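PDB 5VPR: cysteine desulfurase from Elizabethkingia anophelis NUHP1, which probably removes sulfur from L-cysteine with the help of pyridoxal 5'-phosphate, yielding L-alanine and passing the sulfur to a carrier. Local coordinates for residues A[176-188]-A[334-346]. Residues are numbered along the deposited sequence; the frame is centred on the assembly and turned at random.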
ATOM      1  N   VAL A 176      -4.282   8.368   9.065  1.00 38.87           N
ATOM      2  CA  VAL A 176      -2.852   8.488   8.807  1.00 34.11           C
ATOM      3  C   VAL A 176      -2.438   7.374   7.854  1.00 35.54           C
ATOM      4  O   VAL A 176      -2.877   6.229   8.004  1.00 38.85           O
ATOM      5  CB  VAL A 176      -2.026   8.415  10.125  1.00 35.59           C
ATOM      6  CG1 VAL A 176      -0.549   8.636   9.855  1.00 49.51           C
ATOM      7  CG2 VAL A 176      -2.525   9.419  11.149  1.00 45.71           C
ATOM      8  N   ASN A 177      -1.581   7.695   6.883  1.00 36.19           N
ATOM      9  CA  ASN A 177      -0.943   6.646   6.090  1.00 39.47           C
ATOM     10  C   ASN A 177       0.237   6.054   6.860  1.00 42.17           C
ATOM     11  O   ASN A 177       1.022   6.775   7.486  1.00 42.68           O
ATOM     12  CB  ASN A 177      -0.484   7.181   4.727  1.00 42.43           C
ATOM     13  N   GLN A 178       0.336   4.722   6.848  1.00 39.07           N
ATOM     14  CA  GLN A 178       1.406   4.068   7.597  1.00 38.95           C
ATOM     15  C   GLN A 178       2.754   4.281   6.920  1.00 43.94           C
ATOM     16  O   GLN A 178       3.777   4.470   7.593  1.00 40.84           O
ATOM     17  CB  GLN A 178       1.099   2.578   7.750  1.00 35.79           C
ATOM     18  CG  GLN A 178       2.121   1.818   8.604  1.00 40.15           C
ATOM     19  CD  GLN A 178       1.645   0.423   8.982  1.00 39.74           C
ATOM     20  OE1 GLN A 178       0.557   0.013   8.599  1.00 43.73           O
ATOM     21  NE2 GLN A 178       2.457  -0.307   9.735  1.00 41.95           N
ATOM     22  N   VAL A 179       2.775   4.268   5.587  1.00 36.07           N
ATOM     23  CA  VAL A 179       3.980   4.537   4.807  1.00 40.18           C
ATOM     24  C   VAL A 179       3.634   5.574   3.749  1.00 41.70           C
ATOM     25  O   VAL A 179       2.628   5.433   3.046  1.00 43.30           O
ATOM     26  CB  VAL A 179       4.533   3.260   4.147  1.00 37.11           C
ATOM     27  CG1 VAL A 179       5.774   3.590   3.306  1.00 42.83           C
ATOM     28  CG2 VAL A 179       4.882   2.240   5.192  1.00 39.06           C
ATOM     29  N   SER A 180       4.465   6.607   3.623  1.00 39.99           N
ATOM     30  CA  SER A 180       4.212   7.620   2.607  1.00 47.14           C
ATOM     31  C   SER A 180       4.541   7.068   1.218  1.00 47.46           C
ATOM     32  O   SER A 180       5.528   6.355   1.031  1.00 58.21           O
ATOM     33  CB  SER A 180       5.017   8.888   2.907  1.00 49.19           C
ATOM     34  OG  SER A 180       6.209   8.942   2.150  1.00 58.21           O
ATOM     35  N   ASN A 181       3.692   7.381   0.240  1.00 52.68           N
ATOM     36  CA  ASN A 181       3.865   6.781  -1.085  1.00 59.19           C
ATOM     37  C   ASN A 181       4.950   7.478  -1.901  1.00 54.69           C
ATOM     38  O   ASN A 181       5.599   6.835  -2.741  1.00 55.65           O
ATOM     39  CB  ASN A 181       2.537   6.794  -1.852  1.00 57.38           C
ATOM     40  N   ALA A 182       5.164   8.774  -1.672  1.00 52.49           N
ATOM     41  CA  ALA A 182       6.143   9.527  -2.450  1.00 58.00           C
ATOM     42  C   ALA A 182       7.567   9.231  -1.996  1.00 60.99           C
ATOM     43  O   ALA A 182       8.456   8.994  -2.823  1.00 60.77           O
ATOM     44  CB  ALA A 182       5.860  11.025  -2.337  1.00 60.91           C
ATOM     45  N   LEU A 183       7.803   9.242  -0.685  1.00 59.03           N
ATOM     46  CA  LEU A 183       9.138   9.073  -0.132  1.00 59.19           C
ATOM     47  C   LEU A 183       9.353   7.726   0.548  1.00 51.23           C
ATOM     48  O   LEU A 183      10.504   7.373   0.820  1.00 53.96           O
ATOM     49  CB  LEU A 183       9.443  10.198   0.869  1.00 57.69           C
ATOM     50  CG  LEU A 183       9.450  11.625   0.322  1.00 69.83           C
ATOM     51  CD1 LEU A 183       9.696  12.623   1.443  1.00 81.59           C
ATOM     52  CD2 LEU A 183      10.510  11.782  -0.769  1.00 67.38           C
ATOM     53  N   GLY A 184       8.296   6.964   0.810  1.00 51.65           N
ATOM     54  CA  GLY A 184       8.454   5.701   1.506  1.00 51.79           C
ATOM     55  C   GLY A 184       8.711   5.824   2.992  1.00 50.96           C
ATOM     56  O   GLY A 184       9.140   4.856   3.621  1.00 46.99           O
ATOM     57  N   ILE A 185       8.464   6.992   3.581  1.00 50.43           N
ATOM     58  CA  ILE A 185       8.764   7.183   4.995  1.00 47.25           C
ATOM     59  C   ILE A 185       7.785   6.382   5.840  1.00 45.94           C
ATOM     60  O   ILE A 185       6.571   6.423   5.619  1.00 41.57           O
ATOM     61  CB  ILE A 185       8.741   8.676   5.346  1.00 50.34           C
ATOM     62  CG1 ILE A 185      10.045   9.316   4.848  1.00 58.33           C
ATOM     63  CG2 ILE A 185       8.552   8.873   6.856  1.00 50.76           C
ATOM     64  CD1 ILE A 185      10.072  10.823   4.833  1.00 61.41           C
ATOM     65  N   VAL A 186       8.315   5.623   6.796  1.00 43.96           N
ATOM     66  CA  VAL A 186       7.485   4.880   7.734  1.00 47.16           C
ATOM     67  C   VAL A 186       7.055   5.830   8.848  1.00 48.01           C
ATOM     68  O   VAL A 186       7.882   6.284   9.637  1.00 42.85           O
ATOM     69  CB  VAL A 186       8.230   3.669   8.298  1.00 52.76           C
ATOM     70  CG1 VAL A 186       7.368   2.957   9.359  1.00 45.05           C
ATOM     71  CG2 VAL A 186       8.635   2.731   7.163  1.00 51.31           C
ATOM     72  N   ASN A 187       5.769   6.116   8.922  1.00 49.11           N
ATOM     73  CA  ASN A 187       5.290   7.042   9.937  1.00 51.21           C
ATOM     74  C   ASN A 187       5.162   6.344  11.292  1.00 41.23           C
ATOM     75  O   ASN A 187       4.979   5.126  11.360  1.00 40.70           O
ATOM     76  CB  ASN A 187       3.954   7.641   9.518  1.00 42.78           C
ATOM     77  CG  ASN A 187       4.113   8.649   8.399  1.00 52.71           C
ATOM     78  OD1 ASN A 187       4.995   9.507   8.458  1.00 49.38           O
ATOM     79  ND2 ASN A 187       3.285   8.533   7.353  1.00 44.13           N
ATOM     80  N   PRO A 188       5.304   7.086  12.389  1.00 42.02           N
ATOM     81  CA  PRO A 188       5.293   6.439  13.712  1.00 42.19           C
ATOM     82  C   PRO A 188       3.872   6.142  14.187  1.00 45.30           C
ATOM     83  O   PRO A 188       3.310   6.793  15.096  1.00 42.32           O
ATOM     84  CB  PRO A 188       6.019   7.470  14.580  1.00 46.09           C
ATOM     85  CG  PRO A 188       5.639   8.773  13.965  1.00 44.89           C
ATOM     86  CD  PRO A 188       5.652   8.516  12.483  1.00 50.00           C
ATOM     87  N   GLU A 334      16.731  11.071   3.576  1.00 65.17           N
ATOM     88  CA  GLU A 334      17.877  10.169   3.580  1.00 70.76           C
ATOM     89  C   GLU A 334      18.051   9.500   4.931  1.00 71.95           C
ATOM     90  O   GLU A 334      18.290   8.289   5.015  1.00 80.42           O
ATOM     91  CB  GLU A 334      19.141  10.939   3.216  1.00 73.51           C
ATOM     92  CG  GLU A 334      20.405  10.142   3.428  1.00 74.21           C
ATOM     93  CD  GLU A 334      21.646  10.987   3.266  1.00 78.99           C
ATOM     94  OE1 GLU A 334      21.547  12.076   2.658  1.00 77.09           O
ATOM     95  OE2 GLU A 334      22.713  10.567   3.758  1.00 76.69           O
ATOM     96  N   LYS A 335      17.947  10.273   5.999  1.00 67.91           N
ATOM     97  CA  LYS A 335      18.144   9.726   7.326  1.00 62.97           C
ATOM     98  C   LYS A 335      16.898   9.041   7.876  1.00 64.38           C
ATOM     99  O   LYS A 335      16.962   8.460   8.962  1.00 67.61           O
ATOM    100  CB  LYS A 335      18.595  10.838   8.274  1.00 67.33           C
ATOM    101  N   ALA A 336      15.778   9.076   7.167  1.00 60.52           N
ATOM    102  CA  ALA A 336      14.531   8.561   7.718  1.00 66.23           C
ATOM    103  C   ALA A 336      14.414   7.050   7.533  1.00 63.61           C
ATOM    104  O   ALA A 336      14.985   6.465   6.608  1.00 69.86           O
ATOM    105  CB  ALA A 336      13.329   9.253   7.072  1.00 71.89           C
ATOM    106  N   ASN A 337      13.651   6.428   8.429  1.00 63.13           N
ATOM    107  CA  ASN A 337      13.269   5.028   8.289  1.00 58.29           C
ATOM    108  C   ASN A 337      12.269   4.896   7.139  1.00 58.19           C
ATOM    109  O   ASN A 337      11.205   5.523   7.156  1.00 63.15           O
ATOM    110  CB  ASN A 337      12.684   4.535   9.617  1.00 70.03           C
ATOM    111  CG  ASN A 337      12.098   3.131   9.538  1.00 74.37           C
ATOM    112  OD1 ASN A 337      12.454   2.338   8.666  1.00 85.51           O
ATOM    113  ND2 ASN A 337      11.187   2.821  10.460  1.00 70.83           N
ATOM    114  N   ARG A 338      12.613   4.105   6.122  1.00 57.18           N
ATOM    115  CA  ARG A 338      11.824   4.066   4.904  1.00 50.09           C
ATOM    116  C   ARG A 338      11.601   2.629   4.460  1.00 49.02           C
ATOM    117  O   ARG A 338      12.395   1.733   4.759  1.00 63.63           O
ATOM    118  CB  ARG A 338      12.484   4.847   3.759  1.00 54.61           C
ATOM    119  CG  ARG A 338      12.689   6.319   4.066  1.00 64.40           C
ATOM    120  CD  ARG A 338      12.999   7.105   2.799  1.00 63.70           C
ATOM    121  NE  ARG A 338      13.991   6.436   1.965  1.00 68.71           N
ATOM    122  CZ  ARG A 338      15.294   6.422   2.216  1.00 77.23           C
ATOM    123  NH1 ARG A 338      15.777   7.035   3.288  1.00 76.27           N
ATOM    124  NH2 ARG A 338      16.111   5.786   1.396  1.00 85.50           N
ATOM    125  N   ALA A 339      10.505   2.427   3.738  1.00 48.48           N
ATOM    126  CA  ALA A 339      10.107   1.115   3.242  1.00 56.18           C
ATOM    127  C   ALA A 339      10.148   1.158   1.719  1.00 52.65           C
ATOM    128  O   ALA A 339       9.276   1.754   1.082  1.00 58.61           O
ATOM    129  CB  ALA A 339       8.725   0.720   3.754  1.00 61.13           C
ATOM    130  N   GLY A 340      11.195   0.566   1.151  1.00 53.49           N
ATOM    131  CA  GLY A 340      11.237   0.207  -0.255  1.00 70.74           C
ATOM    132  C   GLY A 340      11.307   1.329  -1.268  1.00 62.21           C
ATOM    133  O   GLY A 340      11.053   1.078  -2.445  1.00 62.03           O
ATOM    134  N   VAL A 341      11.654   2.551  -0.868  1.00 54.43           N
ATOM    135  CA  VAL A 341      11.609   3.697  -1.777  1.00 48.97           C
ATOM    136  C   VAL A 341      12.875   4.531  -1.597  1.00 49.84           C
ATOM    137  O   VAL A 341      13.159   4.987  -0.484  1.00 49.86           O
ATOM    138  CB  VAL A 341      10.369   4.578  -1.532  1.00 45.12           C
ATOM    139  CG1 VAL A 341      10.406   5.793  -2.441  1.00 47.18           C
ATOM    140  CG2 VAL A 341       9.057   3.792  -1.731  1.00 42.06           C
ATOM    141  N   VAL A 342      13.619   4.757  -2.689  1.00 45.91           N
ATOM    142  CA  VAL A 342      14.666   5.782  -2.757  1.00 45.31           C
ATOM    143  C   VAL A 342      14.192   6.878  -3.702  1.00 55.44           C
ATOM    144  O   VAL A 342      14.040   6.641  -4.913  1.00 45.20           O
ATOM    145  CB  VAL A 342      16.013   5.240  -3.267  1.00 56.81           C
ATOM    146  CG1 VAL A 342      17.143   6.199  -2.886  1.00 53.70           C
ATOM    147  CG2 VAL A 342      16.285   3.846  -2.793  1.00 63.16           C
ATOM    148  N   SER A 343      14.009   8.080  -3.170  1.00 59.34           N
ATOM    149  CA  SER A 343      13.694   9.252  -3.971  1.00 64.72           C
ATOM    150  C   SER A 343      14.918  10.148  -4.042  1.00 62.26           C
ATOM    151  O   SER A 343      15.623  10.325  -3.046  1.00 70.85           O
ATOM    152  CB  SER A 343      12.509  10.024  -3.394  1.00 65.18           C
ATOM    153  OG  SER A 343      11.311   9.333  -3.659  1.00 71.22           O
ATOM    154  N   PHE A 344      15.182  10.694  -5.227  1.00 59.19           N
ATOM    155  CA  PHE A 344      16.387  11.484  -5.427  1.00 55.38           C
ATOM    156  C   PHE A 344      16.184  12.481  -6.557  1.00 65.18           C
ATOM    157  O   PHE A 344      15.237  12.385  -7.348  1.00 63.17           O
ATOM    158  CB  PHE A 344      17.613  10.597  -5.700  1.00 52.13           C
ATOM    159  CG  PHE A 344      17.495   9.728  -6.931  1.00 53.33           C
ATOM    160  CD1 PHE A 344      18.019  10.144  -8.147  1.00 56.11           C
ATOM    161  CD2 PHE A 344      16.875   8.482  -6.864  1.00 56.41           C
ATOM    162  CE1 PHE A 344      17.917   9.341  -9.286  1.00 52.72           C
ATOM    163  CE2 PHE A 344      16.769   7.680  -7.989  1.00 57.20           C
ATOM    164  CZ  PHE A 344      17.298   8.112  -9.205  1.00 57.68           C
ATOM    165  N   ASN A 345      17.085  13.457  -6.603  1.00 70.30           N
ATOM    166  CA  ASN A 345      17.149  14.435  -7.677  1.00 67.70           C
ATOM    167  C   ASN A 345      18.612  14.667  -8.003  1.00 71.99           C
ATOM    168  O   ASN A 345      19.471  14.573  -7.123  1.00 72.55           O
ATOM    169  CB  ASN A 345      16.474  15.757  -7.284  1.00 70.76           C
ATOM    170  N   LEU A 346      18.895  14.940  -9.275  1.00 73.88           N
ATOM    171  CA  LEU A 346      20.229  15.333  -9.699  1.00 80.52           C
ATOM    172  C   LEU A 346      20.379  16.844  -9.601  1.00 86.04           C
ATOM    173  O   LEU A 346      19.411  17.592  -9.774  1.00 88.63           O
ATOM    174  CB  LEU A 346      20.512  14.871 -11.129  1.00 84.42           C
ATOM    175  CG  LEU A 346      20.712  13.366 -11.298  1.00 83.86           C
ATOM    176  CD1 LEU A 346      20.912  13.016 -12.764  1.00 81.98           C
ATOM    177  CD2 LEU A 346      21.890  12.891 -10.458  1.00 82.51           C
TER
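A single beta bridge between Ile185 and Arg338 joins two parts of the class-V aminotransferase fold. The loop 178-188, after strand 171-177 of the seven-stranded sheet, meets the loop that leads into strand 341-345 of the small antiparallel sheet. Two backbone hydrogen bonds flank this antiparallel, non-hydrogen-bonded pair. Ala339 N donates to Gly184 O at 2.8 Å, and Val186 N donates to Asn337 O at 2.9 Å, almost straight at 175°. Further along, Ser343 OG donates to Ala182 O (3.0 Å). Chi1 of -75° turns the Ser343 hydroxyl to the side of its own backbone N. Ser343 CB packs on Leu183 CD2 at 3.7 Å.

Gly184 has positive phi, and Gly184 CA packs 3.8 Å from Val341 CB. Ala339 CB touches both Val186 CG2 (4.0 Å) and Val179 CG1. The amide of Asn337 lies across Val186, with ND2 near CB. Arg338 runs past Leu183 O and bends at chi3 (-46°). Arg338 NE then bonds Val341 O at 3.0 Å, in the guanidinium plane, while NH2 bonds Gln320 of helix 305-324. The guanidinium thus ties its loop to the start of the strand and to that helix. The contact itself rests on neutral hydrogen bonds and small apolar contacts, with no salt bridge between the segments.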